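Local coordinates for protein kirola (Actinidia deliciosa, PDB 4IGV) that is a kiwifruit allergen of the ripening-related, Bet v 1-like protein family, whose members probably bind small hydrophobic ligands in an internal cavity, at residues A[74-87]-A[97-109]. Numbering follows the deposited sequence. Where two conformers were deposited one is given.
Sequences EAIDEETKSVTFKI and KTFIIIVQVDTKG
F85 and I101 form a hydrogen-bonded pair at the middle of an antiparallel β-hairpin, strands 82-88 and 96-107 of the seven-stranded sheet of the Bet v 1 fold; the axes of 82-87 and 98-107 lie at 163° between their N-to-C directions, close to antiparallel. F85 N meets I101 O at 2.8 Å almost straight (177°), and V83 and V103 form the next hydrogen-bonded pair, with bonds in both directions. On this face V83, F85 and V103 are buried. There the F85 ring presents its edge, CE2 lying 4.0 Å from V103 CG2, and I87 CD1 sits 3.8 Å from F99 CD2, with the two side chains alongside each other. F99 in turn packs edge-to-face with Y96 and F118. On the other face K86 is exposed and S82, I100, I102 and Q104 are only partly covered; T84 is the buried exception, its CG2 only 3.2 Å from I100 CG2, tighter than normal carbon contact. Here K86 extends its chain away from the partner strand, leaving CB against I100 CD1. At the far end, beside the 78-81 turn that leads from strand 65-77 into strand 82-88, Q104 bends at chi2 (-94°), turning its amide back toward T80. NE2 serves two acceptors, both close to its amide plane: T80 O at 2.9 Å, itself approached in the carbonyl plane, and D106 OD1 at 2.8 Å, met from above the carboxylate.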
ATOM      1  N   GLU A  74       3.578  -8.190  -7.394  1.00 12.66           N
ATOM      2  CA  GLU A  74       3.829  -9.630  -7.396  1.00 15.16           C
ATOM      3  C   GLU A  74       2.582 -10.409  -7.764  1.00 12.57           C
ATOM      4  O   GLU A  74       2.720 -11.545  -8.215  1.00 13.73           O
ATOM      5  CB  GLU A  74       4.315 -10.018  -5.978  1.00 19.31           C
ATOM      6  CG  GLU A  74       4.272 -11.360  -5.430  1.00 27.03           C
ATOM      7  CD  GLU A  74       5.075 -11.395  -4.092  1.00 29.88           C
ATOM      8  OE1 GLU A  74       6.231 -10.919  -4.058  1.00 35.45           O
ATOM      9  OE2 GLU A  74       4.589 -12.006  -3.160  1.00 30.23           O
ATOM     10  N   ALA A  75       1.407  -9.905  -7.441  1.00 12.32           N
ATOM     11  CA  ALA A  75       0.161 -10.631  -7.638  1.00 11.36           C
ATOM     12  C   ALA A  75      -0.996  -9.706  -7.765  1.00 11.43           C
ATOM     13  O   ALA A  75      -1.026  -8.641  -7.135  1.00 11.29           O
ATOM     14  CB  ALA A  75      -0.058 -11.610  -6.449  1.00 12.39           C
ATOM     15  N   ILE A  76      -1.962 -10.140  -8.536  1.00 11.21           N
ATOM     16  CA  ILE A  76      -3.262  -9.498  -8.696  1.00 11.28           C
ATOM     17  C   ILE A  76      -4.334 -10.540  -8.694  1.00 11.63           C
ATOM     18  O   ILE A  76      -4.151 -11.566  -9.370  1.00 12.43           O
ATOM     19  CB  ILE A  76      -3.360  -8.683  -9.983  1.00 12.47           C
ATOM     20  CG1 ILE A  76      -2.431  -7.497  -9.889  1.00 13.53           C
ATOM     21  CG2 ILE A  76      -4.815  -8.243 -10.312  1.00 16.49           C
ATOM     22  CD1 ILE A  76      -2.386  -6.622 -11.101  1.00 16.86           C
ATOM     23  N   ASP A  77      -5.395 -10.355  -7.925  1.00 11.92           N
ATOM     24  CA  ASP A  77      -6.580 -11.196  -8.003  1.00 13.04           C
ATOM     25  C   ASP A  77      -7.761 -10.293  -8.245  1.00 12.72           C
ATOM     26  O   ASP A  77      -8.163  -9.531  -7.365  1.00 12.91           O
ATOM     27  CB  ASP A  77      -6.728 -12.037  -6.757  1.00 12.65           C
ATOM     28  CG  ASP A  77      -7.880 -12.993  -6.866  1.00 15.72           C
ATOM     29  OD1 ASP A  77      -8.887 -12.709  -7.530  1.00 16.35           O
ATOM     30  OD2 ASP A  77      -7.786 -14.092  -6.266  1.00 19.28           O
ATOM     31  N   GLU A  78      -8.263 -10.261  -9.473  1.00 13.50           N
ATOM     32  CA  GLU A  78      -9.322  -9.310  -9.829  1.00 14.43           C
ATOM     33  C   GLU A  78     -10.621  -9.717  -9.202  1.00 16.20           C
ATOM     34  O   GLU A  78     -11.473  -8.843  -8.958  1.00 18.21           O
ATOM     35  CB  GLU A  78      -9.448  -9.128 -11.356  1.00 16.51           C
ATOM     36  CG  GLU A  78      -9.792 -10.323 -12.127  1.00 19.09           C
ATOM     37  CD  GLU A  78     -11.253 -10.829 -12.173  1.00 24.02           C
ATOM     38  OE1 GLU A  78     -12.217 -10.101 -11.752  1.00 27.29           O
ATOM     39  OE2 GLU A  78     -11.427 -12.011 -12.687  1.00 30.17           O
ATOM     40  N   GLU A  79     -10.800 -10.990  -8.871  1.00 16.11           N
ATOM     41  CA  GLU A  79     -12.074 -11.436  -8.290  1.00 18.53           C
ATOM     42  C   GLU A  79     -12.225 -11.016  -6.853  1.00 17.87           C
ATOM     43  O   GLU A  79     -13.329 -10.620  -6.424  1.00 21.00           O
ATOM     44  CB  GLU A  79     -12.245 -12.950  -8.459  1.00 20.75           C
ATOM     45  CG  GLU A  79     -13.475 -13.501  -7.870  1.00 28.04           C
ATOM     46  CD  GLU A  79     -14.695 -13.074  -8.632  1.00 36.15           C
ATOM     47  OE1 GLU A  79     -14.689 -13.206  -9.901  1.00 42.35           O
ATOM     48  OE2 GLU A  79     -15.656 -12.655  -7.956  1.00 43.52           O
ATOM     49  N   THR A  80     -11.151 -11.090  -6.080  1.00 16.00           N
ATOM     50  CA  THR A  80     -11.165 -10.685  -4.716  1.00 16.65           C
ATOM     51  C   THR A  80     -10.678  -9.247  -4.506  1.00 15.88           C
ATOM     52  O   THR A  80     -10.539  -8.759  -3.377  1.00 17.81           O
ATOM     53  CB  THR A  80     -10.235 -11.593  -3.902  1.00 17.40           C
ATOM     54  OG1 THR A  80      -8.883 -11.482  -4.336  1.00 17.15           O
ATOM     55  CG2 THR A  80     -10.703 -13.071  -3.954  1.00 20.31           C
ATOM     56  N   LYS A  81     -10.421  -8.521  -5.603  1.00 13.66           N
ATOM     57  CA  LYS A  81      -9.945  -7.162  -5.566  1.00 12.78           C
ATOM     58  C   LYS A  81      -8.681  -7.028  -4.695  1.00 12.85           C
ATOM     59  O   LYS A  81      -8.642  -6.240  -3.745  1.00 13.43           O
ATOM     60  CB  LYS A  81     -11.049  -6.188  -5.174  1.00 15.19           C
ATOM     61  CG  LYS A  81     -12.249  -6.210  -6.045  1.00 19.67           C
ATOM     62  CD  LYS A  81     -13.249  -5.153  -5.575  1.00 24.32           C
ATOM     63  CE  LYS A  81     -14.563  -5.193  -6.376  1.00 31.44           C
ATOM     64  NZ  LYS A  81     -15.252  -6.513  -6.319  1.00 34.57           N
ATOM     65  N   SER A  82      -7.688  -7.850  -5.001  1.00 11.95           N
ATOM     66  CA  SER A  82      -6.439  -7.856  -4.273  1.00 11.28           C
ATOM     67  C   SER A  82      -5.257  -7.519  -5.156  1.00 11.06           C
ATOM     68  O   SER A  82      -5.220  -7.900  -6.338  1.00 11.11           O
ATOM     69  CB  SER A  82      -6.247  -9.241  -3.634  1.00 13.45           C
ATOM     70  OG  SER A  82      -5.106  -9.274  -2.810  1.00 16.01           O
ATOM     71  N   VAL A  83      -4.296  -6.827  -4.571  0.70 11.46           N
ATOM     72  CA  VAL A  83      -3.026  -6.528  -5.245  0.70 10.39           C
ATOM     73  C   VAL A  83      -1.929  -6.653  -4.209  0.70 11.45           C
ATOM     74  O   VAL A  83      -2.094  -6.244  -3.050  0.70 11.40           O
ATOM     75  CB  VAL A  83      -3.064  -5.204  -6.000  0.70 11.10           C
ATOM     76  CG1 VAL A  83      -3.464  -4.061  -5.084  0.70 12.25           C
ATOM     77  CG2 VAL A  83      -1.679  -4.939  -6.721  0.70 12.63           C
ATOM     78  N   THR A  84      -0.848  -7.330  -4.594  1.00 10.71           N
ATOM     79  CA  THR A  84       0.289  -7.585  -3.735  1.00 12.09           C
ATOM     80  C   THR A  84       1.536  -6.876  -4.270  1.00 11.92           C
ATOM     81  O   THR A  84       1.940  -7.080  -5.417  1.00 12.79           O
ATOM     82  CB  THR A  84       0.602  -9.076  -3.618  1.00 12.56           C
ATOM     83  OG1 THR A  84      -0.559  -9.761  -3.122  1.00 14.75           O
ATOM     84  CG2 THR A  84       1.789  -9.349  -2.709  1.00 15.02           C
ATOM     85  N   PHE A  85       2.115  -6.043  -3.409  1.00 12.35           N
ATOM     86  CA  PHE A  85       3.325  -5.269  -3.694  1.00 12.42           C
ATOM     87  C   PHE A  85       4.499  -5.842  -2.911  1.00 12.84           C
ATOM     88  O   PHE A  85       4.402  -6.100  -1.705  1.00 14.19           O
ATOM     89  CB  PHE A  85       3.129  -3.852  -3.235  1.00 12.44           C
ATOM     90  CG  PHE A  85       2.007  -3.119  -3.920  1.00 12.51           C
ATOM     91  CD1 PHE A  85       2.207  -2.460  -5.119  1.00 13.72           C
ATOM     92  CD2 PHE A  85       0.763  -3.091  -3.357  1.00 15.22           C
ATOM     93  CE1 PHE A  85       1.121  -1.782  -5.759  1.00 15.51           C
ATOM     94  CE2 PHE A  85      -0.321  -2.417  -3.972  1.00 16.01           C
ATOM     95  CZ  PHE A  85      -0.130  -1.773  -5.173  1.00 15.40           C
ATOM     96  N   LYS A  86       5.586  -6.163  -3.605  1.00 13.16           N
ATOM     97  CA  LYS A  86       6.832  -6.600  -2.973  1.00 13.49           C
ATOM     98  C   LYS A  86       7.811  -5.424  -2.972  1.00 14.19           C
ATOM     99  O   LYS A  86       8.134  -4.932  -4.034  1.00 14.85           O
ATOM    100  CB  LYS A  86       7.453  -7.804  -3.696  1.00 15.11           C
ATOM    101  CG  LYS A  86       8.831  -8.168  -3.184  1.00 18.52           C
ATOM    102  CD  LYS A  86       9.382  -9.359  -3.973  1.00 25.89           C
ATOM    103  CE  LYS A  86      10.797  -9.611  -3.642  1.00 32.29           C
ATOM    104  NZ  LYS A  86      11.223 -10.705  -4.562  1.00 35.97           N
ATOM    105  N   ILE A  87       8.313  -5.028  -1.820  1.00 14.63           N
ATOM    106  CA  ILE A  87       9.304  -3.965  -1.736  1.00 15.87           C
ATOM    107  C   ILE A  87      10.658  -4.534  -2.052  1.00 17.41           C
ATOM    108  O   ILE A  87      11.074  -5.522  -1.439  1.00 20.31           O
ATOM    109  CB  ILE A  87       9.308  -3.254  -0.347  1.00 17.17           C
ATOM    110  CG1 ILE A  87       7.897  -2.779   0.020  1.00 19.01           C
ATOM    111  CG2 ILE A  87      10.388  -2.108  -0.360  1.00 20.77           C
ATOM    112  CD1 ILE A  87       7.740  -2.212   1.440  1.00 24.17           C
ATOM    113  N   LYS A  97      14.543  -7.705   5.648  1.00 22.81           N
ATOM    114  CA  LYS A  97      15.058  -8.523   4.574  1.00 23.97           C
ATOM    115  C   LYS A  97      14.066  -8.613   3.435  1.00 22.31           C
ATOM    116  O   LYS A  97      14.420  -8.520   2.268  1.00 22.25           O
ATOM    117  CB  LYS A  97      15.351  -9.936   5.092  1.00 25.49           C
ATOM    118  CG  LYS A  97      15.997 -10.831   4.054  1.00 28.13           C
ATOM    119  CD  LYS A  97      16.471 -12.107   4.673  1.00 34.59           C
ATOM    120  CE  LYS A  97      17.007 -13.070   3.613  1.00 37.27           C
ATOM    121  NZ  LYS A  97      17.321 -14.418   4.158  1.00 43.19           N
ATOM    122  N   THR A  98      12.812  -8.806   3.804  1.00 21.06           N
ATOM    123  CA  THR A  98      11.710  -8.893   2.881  1.00 19.62           C
ATOM    124  C   THR A  98      10.481  -8.196   3.434  1.00 17.71           C
ATOM    125  O   THR A  98      10.284  -8.130   4.636  1.00 19.99           O
ATOM    126  CB  THR A  98      11.310 -10.342   2.550  1.00 21.85           C
ATOM    127  OG1 THR A  98      10.779 -11.001   3.687  1.00 26.65           O
ATOM    128  CG2 THR A  98      12.498 -11.164   2.069  1.00 23.61           C
ATOM    129  N   PHE A  99       9.660  -7.660   2.529  1.00 17.18           N
ATOM    130  CA  PHE A  99       8.464  -6.933   2.902  1.00 16.13           C
ATOM    131  C   PHE A  99       7.467  -6.973   1.760  1.00 16.53           C
ATOM    132  O   PHE A  99       7.776  -6.551   0.657  1.00 17.21           O
ATOM    133  CB  PHE A  99       8.802  -5.486   3.272  1.00 16.46           C
ATOM    134  CG  PHE A  99       7.875  -4.877   4.312  1.00 15.65           C
ATOM    135  CD1 PHE A  99       8.314  -4.589   5.541  1.00 16.88           C
ATOM    136  CD2 PHE A  99       6.521  -4.634   4.036  1.00 17.04           C
ATOM    137  CE1 PHE A  99       7.475  -4.052   6.496  1.00 17.48           C
ATOM    138  CE2 PHE A  99       5.707  -4.112   5.005  1.00 16.97           C
ATOM    139  CZ  PHE A  99       6.188  -3.823   6.197  1.00 15.90           C
ATOM    140  N   ILE A 100       6.280  -7.494   2.058  1.00 16.34           N
ATOM    141  CA  ILE A 100       5.181  -7.601   1.109  1.00 16.49           C
ATOM    142  C   ILE A 100       3.963  -6.907   1.714  1.00 14.74           C
ATOM    143  O   ILE A 100       3.704  -7.010   2.901  1.00 14.59           O
ATOM    144  CB  ILE A 100       4.794  -9.077   0.873  1.00 18.57           C
ATOM    145  CG1 ILE A 100       6.015  -9.878   0.377  1.00 24.90           C
ATOM    146  CG2 ILE A 100       3.680  -9.141  -0.080  1.00 24.72           C
ATOM    147  CD1 ILE A 100       6.582  -9.364  -0.681  1.00 25.84           C
ATOM    148  N   ILE A 101       3.254  -6.146   0.890  1.00 14.15           N
ATOM    149  CA  ILE A 101       2.041  -5.464   1.299  1.00 13.33           C
ATOM    150  C   ILE A 101       0.919  -5.909   0.381  1.00 13.10           C
ATOM    151  O   ILE A 101       1.009  -5.817  -0.824  1.00 13.70           O
ATOM    152  CB  ILE A 101       2.179  -3.934   1.179  1.00 14.04           C
ATOM    153  CG1 ILE A 101       3.278  -3.454   2.144  1.00 15.53           C
ATOM    154  CG2 ILE A 101       0.825  -3.206   1.497  1.00 14.41           C
ATOM    155  CD1 ILE A 101       3.559  -1.937   2.052  1.00 17.95           C
ATOM    156  N   ILE A 102      -0.131  -6.435   0.970  1.00 12.56           N
ATOM    157  CA  ILE A 102      -1.333  -6.868   0.241  1.00 13.26           C
ATOM    158  C   ILE A 102      -2.455  -5.934   0.570  1.00 13.53           C
ATOM    159  O   ILE A 102      -2.734  -5.666   1.759  1.00 14.11           O
ATOM    160  CB  ILE A 102      -1.743  -8.299   0.617  1.00 13.63           C
ATOM    161  CG1 ILE A 102      -0.591  -9.271   0.534  1.00 16.73           C
ATOM    162  CG2 ILE A 102      -2.889  -8.750  -0.278  1.00 15.56           C
ATOM    163  CD1 ILE A 102      -0.960 -10.652   1.159  1.00 19.38           C
ATOM    164  N   VAL A 103      -3.088  -5.395  -0.457  0.50 12.30           N
ATOM    165  CA  VAL A 103      -4.288  -4.550  -0.313  0.50 12.25           C
ATOM    166  C   VAL A 103      -5.441  -5.355  -0.909  0.50 12.20           C
ATOM    167  O   VAL A 103      -5.372  -5.804  -2.028  0.50 12.33           O
ATOM    168  CB  VAL A 103      -4.187  -3.209  -1.095  0.50 12.73           C
ATOM    169  CG1 VAL A 103      -5.350  -2.290  -0.656  0.50 11.73           C
ATOM    170  CG2 VAL A 103      -2.857  -2.524  -0.891  0.50 15.64           C
ATOM    171  N   GLN A 104      -6.494  -5.562  -0.137  1.00 12.34           N
ATOM    172  CA  GLN A 104      -7.637  -6.327  -0.613  1.00 12.86           C
ATOM    173  C   GLN A 104      -8.932  -5.626  -0.246  1.00 14.09           C
ATOM    174  O   GLN A 104      -9.131  -5.272   0.914  1.00 14.96           O
ATOM    175  CB  GLN A 104      -7.602  -7.744   0.017  1.00 15.31           C
ATOM    176  CG  GLN A 104      -8.602  -8.651  -0.574  1.00 17.12           C
ATOM    177  CD  GLN A 104      -9.901  -8.688   0.177  1.00 22.25           C
ATOM    178  OE1 GLN A 104      -9.914  -8.705   1.427  1.00 24.68           O
ATOM    179  NE2 GLN A 104     -11.017  -8.722  -0.557  1.00 20.39           N
ATOM    180  N   VAL A 105      -9.791  -5.430  -1.215  1.00 13.21           N
ATOM    181  CA  VAL A 105     -11.005  -4.615  -1.077  1.00 13.35           C
ATOM    182  C   VAL A 105     -12.231  -5.516  -1.145  1.00 15.57           C
ATOM    183  O   VAL A 105     -12.398  -6.282  -2.082  1.00 17.02           O
ATOM    184  CB  VAL A 105     -11.084  -3.531  -2.187  1.00 14.04           C
ATOM    185  CG1 VAL A 105     -12.321  -2.613  -1.901  1.00 16.55           C
ATOM    186  CG2 VAL A 105      -9.773  -2.728  -2.219  1.00 14.66           C
ATOM    187  N   ASP A 106     -13.083  -5.444  -0.129  1.00 17.45           N
ATOM    188  CA  ASP A 106     -14.337  -6.142  -0.131  1.00 21.72           C
ATOM    189  C   ASP A 106     -15.424  -5.209  -0.569  1.00 25.38           C
ATOM    190  O   ASP A 106     -15.650  -4.180   0.084  1.00 24.26           O
ATOM    191  CB  ASP A 106     -14.673  -6.596   1.261  1.00 23.90           C
ATOM    192  CG  ASP A 106     -13.863  -7.739   1.705  1.00 27.98           C
ATOM    193  OD1 ASP A 106     -13.428  -8.568   0.861  1.00 36.55           O
ATOM    194  OD2 ASP A 106     -13.694  -7.854   2.952  1.00 36.27           O
ATOM    195  N   THR A 107     -16.081  -5.552  -1.666  1.00 30.62           N
ATOM    196  CA  THR A 107     -17.240  -4.840  -2.127  1.00 36.58           C
ATOM    197  C   THR A 107     -18.297  -5.897  -2.272  1.00 41.41           C
ATOM    198  O   THR A 107     -18.477  -6.419  -3.361  1.00 44.78           O
ATOM    199  CB  THR A 107     -16.966  -4.207  -3.501  1.00 37.05           C
ATOM    200  OG1 THR A 107     -16.760  -5.239  -4.492  1.00 39.79           O
ATOM    201  CG2 THR A 107     -15.754  -3.341  -3.449  1.00 38.03           C
ATOM    202  N   LYS A 108     -18.947  -6.276  -1.175  1.00 44.43           N
ATOM    203  CA  LYS A 108     -20.031  -7.247  -1.278  1.00 48.39           C
ATOM    204  C   LYS A 108     -21.246  -6.548  -1.891  1.00 50.50           C
ATOM    205  O   LYS A 108     -22.020  -7.141  -2.650  1.00 53.40           O
ATOM    206  CB  LYS A 108     -20.350  -7.868   0.087  1.00 49.63           C
ATOM    207  CG  LYS A 108     -19.252  -8.813   0.636  1.00 50.22           C
ATOM    208  CD  LYS A 108     -18.803  -9.867  -0.386  1.00 52.65           C
ATOM    209  CE  LYS A 108     -18.220 -11.116   0.287  1.00 53.83           C
ATOM    210  NZ  LYS A 108     -17.645 -12.113  -0.677  1.00 55.91           N
ATOM    211  N   GLY A 109     -21.369  -5.261  -1.597  1.00 50.72           N
ATOM    212  CA  GLY A 109     -22.513  -4.479  -2.037  1.00 51.47           C
ATOM    213  C   GLY A 109     -23.028  -3.749  -0.818  1.00 51.34           C
ATOM    214  O   GLY A 109     -23.072  -2.510  -0.782  1.00 51.83           O
TER
HETATM  215  O   HOH W   1     -14.377  -7.622  -3.346  1.00 28.93           O
HETATM  216  O   HOH W   2      10.768  -7.912  -0.202  1.00 19.33           O